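Local coordinates for protein beta-glycosidase (PDB 6T2R) that acts as a family 16 endo-beta-galactosidase, an O-glycanase with which a human gut bacterium probably begins to break down mucin, at residues Gly141-Arg149 against Tyr190-Phe201; Val160-Ile170 against Tyr211-Gln221. One frame throughout, in Å; residues are numbered along the deposited sequence.

How the contacts relate
From the N terminus the chain first runs through 141-149, then 160-170, and later returns through 190-201 and 211-221. Contact 1 closes a loop of 40 residues between 141-149 and 190-201, and contact 2 closes one of the same length between 160-170 and 211-221, so the two loops cross rather than nest. Strands 143-145 and 155-161 pair antiparallel, as do strands 198-203 and 206-212, and each contact therefore joins one pair to the other: contact 1 in the buried core, contact 2 further out, where the chain leaves the strands. Val160 bridges the two sites by touching Leu199 and Phe201. The centres lie about 14 Å apart.

Contact 1. Residues Gly141-Arg149 against Tyr190-Phe201; sequences GGEVDIMER and YGVDFWPDSLVF
Val144 is the wedge here, pushing its two methyls into a hollow lined by Leu199, Phe201, Val192 and Phe194. Because CG1 stands opposite the backbone N (chi1 177°), it points at the Phe201 ring, with CG1 3.8 Å from Phe201 CE1, while CG2 meets Leu199 CD1 tip to tip, also at 3.8 Å. One face of Phe201 is occupied by Val192 CG2, 3.5 Å above the ring plane and off centre.

Ile146 comes next and lies across Val192 at about a right angle, its CD1 3.8 Å from Val192 CG1. Its other branch, CG2, sits on the backbone beside Gly191, 3.6 Å from Tyr190 C. Beyond it Met147 presses CG over the middle of the Tyr190 ring, a CH-pi contact 3.4 Å from the centroid; Met147 SD stands farther off over the same ring, 4.8 Å from the centroid, as a looser Met-aromatic contact. No hydrogen bond joins the segments, so the fit is one of shape.

A classic beta bulge sets Ile146 and Met147 opposite the single residue Ile126, which lets Met147 point inward three residues after Val144, while Asp145 turns its CB away from this core. The sequence EVDIME around the bulge is consistent with the E-x-D-x-x-E active-site signature of family 16 jelly-roll hydrolases, here packed from behind by the core between the sheets.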
loop_
_atom_site.group_PDB
_atom_site.type_symbol
_atom_site.label_atom_id
_atom_site.label_comp_id
_atom_site.label_asym_id
_atom_site.label_seq_id
_atom_site.Cartn_x
_atom_site.Cartn_y
_atom_site.Cartn_z
ATOM N N GLY A 141 9.615 6.346 11.728
ATOM C CA GLY A 141 8.635 7.229 11.064
ATOM C C GLY A 141 7.328 6.525 10.863
ATOM O O GLY A 141 6.301 7.205 10.557
ATOM N N GLY A 142 7.356 5.201 10.967
ATOM C CA GLY A 142 6.146 4.380 10.818
ATOM C C GLY A 142 5.973 3.828 9.409
ATOM O O GLY A 142 6.545 4.382 8.438
ATOM N N GLU A 143 5.155 2.790 9.306
ATOM C CA GLU A 143 4.749 2.129 8.046
ATOM C C GLU A 143 3.314 1.629 8.244
ATOM O O GLU A 143 2.991 1.127 9.359
ATOM C CB GLU A 143 5.684 0.961 7.716
ATOM C CG GLU A 143 5.394 0.293 6.364
ATOM C CD GLU A 143 6.069 -1.060 6.195
ATOM O OE1 GLU A 143 5.457 -1.974 5.656
ATOM O OE2 GLU A 143 7.215 -1.186 6.619
ATOM N N VAL A 144 2.478 1.802 7.222
ATOM C CA VAL A 144 1.064 1.366 7.225
ATOM C C VAL A 144 0.855 0.476 6.002
ATOM O O VAL A 144 0.927 0.960 4.878
ATOM C CB VAL A 144 0.126 2.577 7.226
ATOM C CG1 VAL A 144 -1.338 2.155 7.168
ATOM C CG2 VAL A 144 0.383 3.466 8.431
ATOM N N ASP A 145 0.605 -0.794 6.245
ATOM C CA ASP A 145 0.330 -1.796 5.188
ATOM C C ASP A 145 -1.185 -1.875 5.027
ATOM O O ASP A 145 -1.844 -2.471 5.878
ATOM C CB ASP A 145 1.013 -3.109 5.581
ATOM C CG ASP A 145 2.520 -2.949 5.704
ATOM O OD1 ASP A 145 3.055 -1.999 5.094
ATOM O OD2 ASP A 145 3.142 -3.761 6.404
ATOM N N ILE A 146 -1.730 -1.265 3.989
ATOM C CA ILE A 146 -3.199 -1.316 3.704
ATOM C C ILE A 146 -3.561 -2.687 3.116
ATOM O O ILE A 146 -4.674 -3.172 3.373
ATOM C CB ILE A 146 -3.586 -0.153 2.782
ATOM C CG1 ILE A 146 -3.107 1.180 3.367
ATOM C CG2 ILE A 146 -5.079 -0.183 2.510
ATOM C CD1 ILE A 146 -3.233 2.403 2.473
ATOM N N MET A 147 -2.644 -3.336 2.386
ATOM C CA MET A 147 -2.885 -4.695 1.828
ATOM C C MET A 147 -1.555 -5.411 1.571
ATOM O O MET A 147 -0.657 -4.820 0.957
ATOM C CB MET A 147 -3.676 -4.560 0.524
ATOM C CG MET A 147 -4.251 -5.842 -0.031
ATOM S SD MET A 147 -3.032 -6.904 -0.824
ATOM C CE MET A 147 -2.583 -5.890 -2.241
ATOM N N GLU A 148 -1.462 -6.659 2.017
ATOM C CA GLU A 148 -0.461 -7.660 1.592
ATOM C C GLU A 148 -1.199 -8.971 1.336
ATOM O O GLU A 148 -1.991 -9.335 2.181
ATOM C CB GLU A 148 0.567 -7.763 2.696
ATOM C CG GLU A 148 1.162 -6.403 2.989
ATOM C CD GLU A 148 2.487 -6.482 3.666
ATOM O OE1 GLU A 148 2.482 -6.396 4.933
ATOM O OE2 GLU A 148 3.483 -6.654 2.942
ATOM N N ARG A 149 -1.050 -9.560 0.154
ATOM C CA ARG A 149 -1.662 -10.874 -0.183
ATOM C C ARG A 149 -0.553 -11.843 -0.633
ATOM O O ARG A 149 0.073 -11.651 -1.702
ATOM C CB ARG A 149 -2.794 -10.703 -1.197
ATOM C CG ARG A 149 -3.847 -11.803 -1.118
ATOM C CD ARG A 149 -3.353 -13.190 -1.517
ATOM N NE ARG A 149 -3.151 -13.161 -2.945
ATOM C CZ ARG A 149 -4.063 -13.528 -3.845
ATOM N NH1 ARG A 149 -5.206 -14.073 -3.476
ATOM N NH2 ARG A 149 -3.816 -13.359 -5.129
ATOM N N TYR A 190 -9.480 -2.080 -0.345
ATOM C CA TYR A 190 -8.556 -2.018 0.813
ATOM C C TYR A 190 -8.485 -0.581 1.308
ATOM O O TYR A 190 -8.233 0.326 0.483
ATOM C CB TYR A 190 -7.209 -2.633 0.416
ATOM C CG TYR A 190 -7.364 -4.022 -0.163
ATOM C CD1 TYR A 190 -7.535 -5.115 0.664
ATOM C CD2 TYR A 190 -7.432 -4.233 -1.536
ATOM C CE1 TYR A 190 -7.714 -6.385 0.152
ATOM C CE2 TYR A 190 -7.610 -5.495 -2.073
ATOM C CZ TYR A 190 -7.738 -6.576 -1.221
ATOM O OH TYR A 190 -7.899 -7.835 -1.728
ATOM N N GLY A 191 -8.731 -0.385 2.605
ATOM C CA GLY A 191 -8.813 0.954 3.211
ATOM C C GLY A 191 -8.186 1.049 4.603
ATOM O O GLY A 191 -8.099 0.024 5.334
ATOM N N VAL A 192 -7.681 2.234 4.929
ATOM C CA VAL A 192 -7.241 2.621 6.289
ATOM C C VAL A 192 -7.795 4.021 6.535
ATOM O O VAL A 192 -7.813 4.818 5.549
ATOM C CB VAL A 192 -5.712 2.550 6.443
ATOM C CG1 VAL A 192 -4.971 3.630 5.620
ATOM C CG2 VAL A 192 -5.316 2.587 7.925
ATOM N N ASP A 193 -8.250 4.273 7.757
ATOM C CA ASP A 193 -8.662 5.611 8.247
ATOM C C ASP A 193 -7.633 6.078 9.275
ATOM O O ASP A 193 -7.303 5.265 10.229
ATOM C CB ASP A 193 -10.055 5.563 8.877
ATOM C CG ASP A 193 -11.171 5.113 7.938
ATOM O OD1 ASP A 193 -10.943 5.091 6.683
ATOM O OD2 ASP A 193 -12.268 4.783 8.465
ATOM N N PHE A 194 -7.102 7.295 9.075
ATOM C CA PHE A 194 -6.165 7.974 10.005
ATOM C C PHE A 194 -6.952 8.898 10.932
ATOM O O PHE A 194 -7.641 9.808 10.427
ATOM C CB PHE A 194 -5.141 8.811 9.251
ATOM C CG PHE A 194 -4.098 8.028 8.488
ATOM C CD1 PHE A 194 -4.390 7.470 7.246
ATOM C CD2 PHE A 194 -2.816 7.886 8.986
ATOM C CE1 PHE A 194 -3.432 6.780 6.526
ATOM C CE2 PHE A 194 -1.854 7.211 8.251
ATOM C CZ PHE A 194 -2.163 6.652 7.032
ATOM N N TRP A 195 -6.871 8.648 12.241
ATOM C CA TRP A 195 -7.376 9.558 13.299
ATOM C C TRP A 195 -6.238 9.888 14.259
ATOM O O TRP A 195 -5.246 9.147 14.335
ATOM C CB TRP A 195 -8.564 8.946 14.041
ATOM C CG TRP A 195 -9.675 8.452 13.154
ATOM C CD1 TRP A 195 -10.032 7.153 12.928
ATOM C CD2 TRP A 195 -10.595 9.255 12.390
ATOM N NE1 TRP A 195 -11.125 7.091 12.112
ATOM C CE2 TRP A 195 -11.492 8.367 11.762
ATOM C CE3 TRP A 195 -10.786 10.621 12.236
ATOM C CZ2 TRP A 195 -12.544 8.805 10.965
ATOM C CZ3 TRP A 195 -11.824 11.055 11.439
ATOM C CH2 TRP A 195 -12.687 10.160 10.815
ATOM N N PRO A 196 -6.380 10.974 15.048
ATOM C CA PRO A 196 -5.363 11.359 16.025
ATOM C C PRO A 196 -4.989 10.238 16.997
ATOM O O PRO A 196 -3.832 10.161 17.357
ATOM C CB PRO A 196 -5.993 12.544 16.774
ATOM C CG PRO A 196 -6.916 13.155 15.710
ATOM C CD PRO A 196 -7.497 11.933 15.023
ATOM N N ASP A 197 -5.945 9.383 17.367
ATOM C CA ASP A 197 -5.764 8.410 18.472
ATOM C C ASP A 197 -5.765 6.972 17.955
ATOM O O ASP A 197 -5.774 6.067 18.799
ATOM C CB ASP A 197 -6.888 8.545 19.481
ATOM C CG ASP A 197 -8.182 7.894 19.000
ATOM O OD1 ASP A 197 -8.567 8.089 17.839
ATOM O OD2 ASP A 197 -8.806 7.222 19.801
ATOM N N SER A 198 -5.834 6.737 16.646
ATOM C CA SER A 198 -6.053 5.366 16.117
ATOM C C SER A 198 -6.010 5.326 14.596
ATOM O O SER A 198 -6.383 6.327 13.936
ATOM C CB SER A 198 -7.357 4.806 16.586
ATOM O OG SER A 198 -8.413 5.642 16.114
ATOM N N LEU A 199 -5.634 4.161 14.072
ATOM C CA LEU A 199 -5.829 3.791 12.659
ATOM C C LEU A 199 -6.928 2.725 12.625
ATOM O O LEU A 199 -6.908 1.871 13.511
ATOM C CB LEU A 199 -4.531 3.258 12.048
ATOM C CG LEU A 199 -3.289 4.145 12.127
ATOM C CD1 LEU A 199 -2.153 3.516 11.304
ATOM C CD2 LEU A 199 -3.564 5.579 11.681
ATOM N N VAL A 200 -7.831 2.774 11.642
ATOM C CA VAL A 200 -8.890 1.736 11.444
ATOM C C VAL A 200 -8.773 1.183 10.022
ATOM O O VAL A 200 -8.875 1.990 9.076
ATOM C CB VAL A 200 -10.303 2.291 11.670
ATOM C CG1 VAL A 200 -11.326 1.174 11.562
ATOM C CG2 VAL A 200 -10.432 3.052 12.995
ATOM N N PHE A 201 -8.565 -0.138 9.914
ATOM C CA PHE A 201 -8.368 -0.887 8.646
ATOM C C PHE A 201 -9.681 -1.528 8.217
ATOM O O PHE A 201 -10.371 -2.085 9.066
ATOM C CB PHE A 201 -7.285 -1.943 8.825
ATOM C CG PHE A 201 -5.902 -1.361 8.991
ATOM C CD1 PHE A 201 -5.097 -1.067 7.892
ATOM C CD2 PHE A 201 -5.401 -1.104 10.250
ATOM C CE1 PHE A 201 -3.824 -0.527 8.054
ATOM C CE2 PHE A 201 -4.127 -0.574 10.413
ATOM C CZ PHE A 201 -3.334 -0.302 9.328
#

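Contact 2. Residues Val160-Ile170 against Tyr211-Gln221; sequences VHSHYTYTLGI and YPRIETEQEGQ
Tyr164 lays its ring on the aliphatic part of Gln221, with Gln221 CG 3.4 Å from the ring centroid and only 5° off the normal. Ile170 CB backs the opposite face, so the ring is sandwiched. Tyr164 CG lies trans to its backbone N (chi1 -178°), which carries the ring out to Thr216 OG1 at its edge and brings Tyr164 OH within 3.5 Å of Ile214 CD1; the hydroxyl itself bonds to Asn173 O. At the strand ends, Val160 CG2 sits over the centre of the Tyr211 ring, 3.5 Å from its centroid. At the outer side, His163 CD2 meets Glu219 O in the imidazole plane at 3.3 Å.

The second shell fixes these groups. Gln221 NE2 donates to Pro212 O (2.8 Å) in the carbonyl plane, and Gln221 OE1 accepts from Ile214 N (3.1 Å), which approaches from above the amide carbonyl plane. The amide plane stands 82° from the Tyr164 ring. On the 160-170 side, Ser162 and Thr165 form a capping box at the start of the short helix, with Thr165 N bonded to Ser162 OG at 3.0 Å and Ser162 N donating in return to Thr165 OG1.

Polar links between the segments run through water. Water 1 donates to Tyr211 OH (2.7 Å) and Gln221 O and also bonds Ser162 OG; water 2 ties His163 N to Gly220 O; water 3 accepts from Tyr211 OH and donates to Ile170 O. With both amide ends bonded within 211-221, Gln221 keeps its aliphatic chain for Tyr164, and polar linkage across depends on ordered water.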
loop_
_atom_site.group_PDB
_atom_site.type_symbol
_atom_site.label_atom_id
_atom_site.label_comp_id
_atom_site.label_asym_id
_atom_site.label_seq_id
_atom_site.Cartn_x
_atom_site.Cartn_y
_atom_site.Cartn_z
ATOM N N VAL A 160 0.737 -2.477 10.821
ATOM C CA VAL A 160 1.559 -1.259 11.075
ATOM C C VAL A 160 2.912 -1.762 11.551
ATOM O O VAL A 160 2.967 -2.824 12.184
ATOM C CB VAL A 160 0.952 -0.243 12.075
ATOM C CG1 VAL A 160 -0.430 0.205 11.654
ATOM C CG2 VAL A 160 0.882 -0.760 13.508
ATOM N N HIS A 161 3.949 -1.007 11.242
ATOM C CA HIS A 161 5.309 -1.182 11.812
ATOM C C HIS A 161 5.784 0.167 12.339
ATOM O O HIS A 161 5.447 1.230 11.703
ATOM C CB HIS A 161 6.247 -1.713 10.728
ATOM C CG HIS A 161 5.681 -2.896 10.068
ATOM N ND1 HIS A 161 5.843 -4.141 10.591
ATOM C CD2 HIS A 161 4.915 -3.023 8.966
ATOM C CE1 HIS A 161 5.234 -5.011 9.806
ATOM N NE2 HIS A 161 4.643 -4.350 8.828
ATOM N N SER A 162 6.567 0.138 13.406
ATOM C CA SER A 162 7.109 1.350 14.050
ATOM C C SER A 162 8.384 1.018 14.823
ATOM O O SER A 162 8.704 -0.134 14.966
ATOM C CB SER A 162 6.072 1.906 14.989
ATOM O OG SER A 162 5.830 1.014 16.078
ATOM N N HIS A 163 8.978 2.018 15.460
ATOM C CA HIS A 163 10.041 1.825 16.485
ATOM C C HIS A 163 9.520 0.868 17.557
ATOM O O HIS A 163 10.252 -0.001 18.013
ATOM C CB HIS A 163 10.418 3.178 17.063
ATOM C CG HIS A 163 11.295 3.137 18.253
ATOM N ND1 HIS A 163 12.623 2.835 18.149
ATOM C CD2 HIS A 163 11.032 3.365 19.562
ATOM C CE1 HIS A 163 13.151 2.913 19.355
ATOM N NE2 HIS A 163 12.198 3.218 20.244
ATOM N N TYR A 164 8.267 1.024 17.927
ATOM C CA TYR A 164 7.650 0.300 19.059
ATOM C C TYR A 164 7.451 -1.161 18.660
ATOM O O TYR A 164 7.836 -2.008 19.446
ATOM C CB TYR A 164 6.361 1.031 19.442
ATOM C CG TYR A 164 5.588 0.481 20.613
ATOM C CD1 TYR A 164 4.585 -0.451 20.409
ATOM C CD2 TYR A 164 5.781 0.967 21.901
ATOM C CE1 TYR A 164 3.803 -0.907 21.454
ATOM C CE2 TYR A 164 5.018 0.506 22.962
ATOM C CZ TYR A 164 4.035 -0.447 22.738
ATOM O OH TYR A 164 3.231 -0.880 23.748
ATOM N N THR A 165 6.883 -1.435 17.478
ATOM C CA THR A 165 6.565 -2.804 17.052
ATOM C C THR A 165 7.843 -3.531 16.673
ATOM O O THR A 165 7.937 -4.713 16.973
ATOM C CB THR A 165 5.598 -2.847 15.869
ATOM O OG1 THR A 165 6.270 -2.337 14.714
ATOM C CG2 THR A 165 4.300 -2.126 16.167
ATOM N N TYR A 166 8.734 -2.872 15.949
ATOM C CA TYR A 166 9.904 -3.513 15.308
ATOM C C TYR A 166 11.151 -3.347 16.195
ATOM O O TYR A 166 11.697 -4.337 16.659
ATOM C CB TYR A 166 10.121 -2.954 13.901
ATOM C CG TYR A 166 11.236 -3.620 13.144
ATOM C CD1 TYR A 166 11.036 -4.791 12.423
ATOM C CD2 TYR A 166 12.508 -3.058 13.133
ATOM C CE1 TYR A 166 12.077 -5.383 11.718
ATOM C CE2 TYR A 166 13.554 -3.643 12.445
ATOM C CZ TYR A 166 13.336 -4.813 11.745
ATOM O OH TYR A 166 14.374 -5.343 11.050
ATOM N N THR A 167 11.646 -2.142 16.417
ATOM C CA THR A 167 12.895 -1.954 17.204
ATOM C C THR A 167 12.718 -2.424 18.666
ATOM O O THR A 167 13.605 -3.143 19.154
ATOM C CB THR A 167 13.417 -0.524 17.088
ATOM O OG1 THR A 167 13.422 -0.153 15.709
ATOM C CG2 THR A 167 14.812 -0.399 17.652
ATOM N N LEU A 168 11.634 -2.069 19.360
ATOM C CA LEU A 168 11.429 -2.512 20.764
ATOM C C LEU A 168 10.778 -3.895 20.840
ATOM O O LEU A 168 10.766 -4.463 21.939
ATOM C CB LEU A 168 10.567 -1.494 21.481
ATOM C CG LEU A 168 11.122 -0.075 21.461
ATOM C CD1 LEU A 168 10.238 0.859 22.285
ATOM C CD2 LEU A 168 12.555 -0.066 21.990
ATOM N N GLY A 169 10.221 -4.405 19.741
ATOM C CA GLY A 169 9.691 -5.778 19.695
ATOM C C GLY A 169 8.282 -5.893 20.266
ATOM O O GLY A 169 7.807 -6.992 20.405
ATOM N N ILE A 170 7.570 -4.798 20.501
ATOM C CA ILE A 170 6.234 -4.891 21.134
ATOM C C ILE A 170 5.149 -4.945 20.043
ATOM O O ILE A 170 4.539 -3.896 19.738
ATOM C CB ILE A 170 6.087 -3.746 22.150
ATOM C CG1 ILE A 170 7.277 -3.685 23.112
ATOM C CG2 ILE A 170 4.804 -3.923 22.914
ATOM C CD1 ILE A 170 7.555 -2.314 23.704
ATOM N N TYR A 211 -5.697 -0.040 15.198
ATOM C CA TYR A 211 -4.408 0.151 15.890
ATOM C C TYR A 211 -4.527 1.414 16.727
ATOM O O TYR A 211 -4.609 2.499 16.160
ATOM C CB TYR A 211 -3.202 0.225 14.958
ATOM C CG TYR A 211 -1.924 0.078 15.739
ATOM C CD1 TYR A 211 -1.547 -1.166 16.220
ATOM C CD2 TYR A 211 -1.165 1.178 16.091
ATOM C CE1 TYR A 211 -0.390 -1.317 16.969
ATOM C CE2 TYR A 211 -0.016 1.054 16.858
ATOM C CZ TYR A 211 0.382 -0.207 17.295
ATOM O OH TYR A 211 1.516 -0.386 18.047
ATOM N N PRO A 212 -4.567 1.279 18.071
ATOM C CA PRO A 212 -4.707 2.413 18.973
ATOM C C PRO A 212 -3.383 3.097 19.331
ATOM O O PRO A 212 -2.375 2.428 19.438
ATOM C CB PRO A 212 -5.339 1.768 20.212
ATOM C CG PRO A 212 -4.702 0.394 20.265
ATOM C CD PRO A 212 -4.532 -0.011 18.809
ATOM N N ARG A 213 -3.458 4.424 19.532
ATOM C CA ARG A 213 -2.481 5.215 20.301
ATOM C C ARG A 213 -2.739 4.969 21.784
ATOM O O ARG A 213 -3.802 5.436 22.304
ATOM C CB ARG A 213 -2.579 6.707 19.981
ATOM C CG ARG A 213 -1.471 7.530 20.637
ATOM C CD ARG A 213 -1.663 9.034 20.584
ATOM N NE ARG A 213 -1.711 9.628 19.245
ATOM C CZ ARG A 213 -0.662 10.079 18.493
ATOM N NH1 ARG A 213 0.601 9.991 18.910
ATOM N NH2 ARG A 213 -0.895 10.607 17.283
ATOM N N ILE A 214 -1.792 4.316 22.460
ATOM C CA ILE A 214 -1.934 3.953 23.893
ATOM C C ILE A 214 -1.042 4.861 24.753
ATOM O O ILE A 214 -0.048 5.405 24.277
ATOM C CB ILE A 214 -1.674 2.450 24.119
ATOM C CG1 ILE A 214 -0.241 2.026 23.784
ATOM C CG2 ILE A 214 -2.695 1.640 23.344
ATOM C CD1 ILE A 214 0.221 0.747 24.466
ATOM N N GLU A 215 -1.429 5.075 25.992
ATOM C CA GLU A 215 -0.482 5.611 26.991
ATOM C C GLU A 215 0.570 4.518 27.232
ATOM O O GLU A 215 0.202 3.348 27.420
ATOM C CB GLU A 215 -1.242 6.041 28.233
ATOM C CG GLU A 215 -1.671 4.853 29.061
ATOM C CD GLU A 215 -2.820 5.186 29.985
ATOM O OE1 GLU A 215 -3.391 4.247 30.549
ATOM O OE2 GLU A 215 -3.133 6.398 30.123
ATOM N N THR A 216 1.834 4.875 27.089
ATOM C CA THR A 216 2.978 3.960 27.175
ATOM C C THR A 216 4.177 4.755 27.668
ATOM O O THR A 216 4.340 5.904 27.246
ATOM C CB THR A 216 3.289 3.304 25.832
ATOM O OG1 THR A 216 4.369 2.399 26.056
ATOM C CG2 THR A 216 3.660 4.297 24.759
ATOM N N GLU A 217 4.925 4.137 28.579
ATOM C CA GLU A 217 6.247 4.560 29.105
ATOM C C GLU A 217 7.185 4.852 27.913
ATOM O O GLU A 217 7.983 5.784 28.035
ATOM C CB GLU A 217 6.728 3.499 30.115
ATOM C CG GLU A 217 6.669 2.038 29.624
ATOM C CD GLU A 217 5.365 1.229 29.679
ATOM O OE1 GLU A 217 4.320 1.761 30.102
ATOM O OE2 GLU A 217 5.382 0.052 29.255
ATOM N N GLN A 218 7.074 4.150 26.772
ATOM C CA GLN A 218 8.063 4.312 25.674
ATOM C C GLN A 218 7.550 5.274 24.616
ATOM O O GLN A 218 6.476 5.860 24.788
ATOM C CB GLN A 218 8.430 2.981 25.031
ATOM C CG GLN A 218 9.272 2.120 25.955
ATOM C CD GLN A 218 8.335 1.169 26.633
ATOM O OE1 GLN A 218 7.198 1.000 26.201
ATOM N NE2 GLN A 218 8.807 0.548 27.690
ATOM N N GLU A 219 8.345 5.424 23.564
ATOM C CA GLU A 219 8.124 6.372 22.459
ATOM C C GLU A 219 7.941 5.628 21.134
ATOM O O GLU A 219 8.264 4.425 21.051
ATOM C CB GLU A 219 9.369 7.229 22.291
ATOM C CG GLU A 219 10.104 7.465 23.583
ATOM C CD GLU A 219 11.342 8.302 23.347
ATOM O OE1 GLU A 219 11.240 9.523 23.469
ATOM O OE2 GLU A 219 12.375 7.716 22.998
ATOM N N GLY A 220 7.564 6.380 20.111
ATOM C CA GLY A 220 7.388 5.867 18.745
ATOM C C GLY A 220 6.197 4.931 18.602
ATOM O O GLY A 220 6.113 4.258 17.569
ATOM N N GLN A 221 5.268 4.897 19.555
ATOM C CA GLN A 221 4.163 3.907 19.478
ATOM C C GLN A 221 3.133 4.364 18.430
ATOM O O GLN A 221 2.417 3.490 17.939
ATOM C CB GLN A 221 3.558 3.629 20.862
ATOM C CG GLN A 221 2.571 2.481 20.831
ATOM C CD GLN A 221 1.172 2.955 20.469
ATOM O OE1 GLN A 221 0.817 4.113 20.710
ATOM N NE2 GLN A 221 0.373 2.067 19.886
HETATM O O HOH W 1 3.367 1.306 16.992
HETATM O O HOH W 2 7.803 4.657 15.522
HETATM O O HOH W 3 2.018 -2.707 18.911
#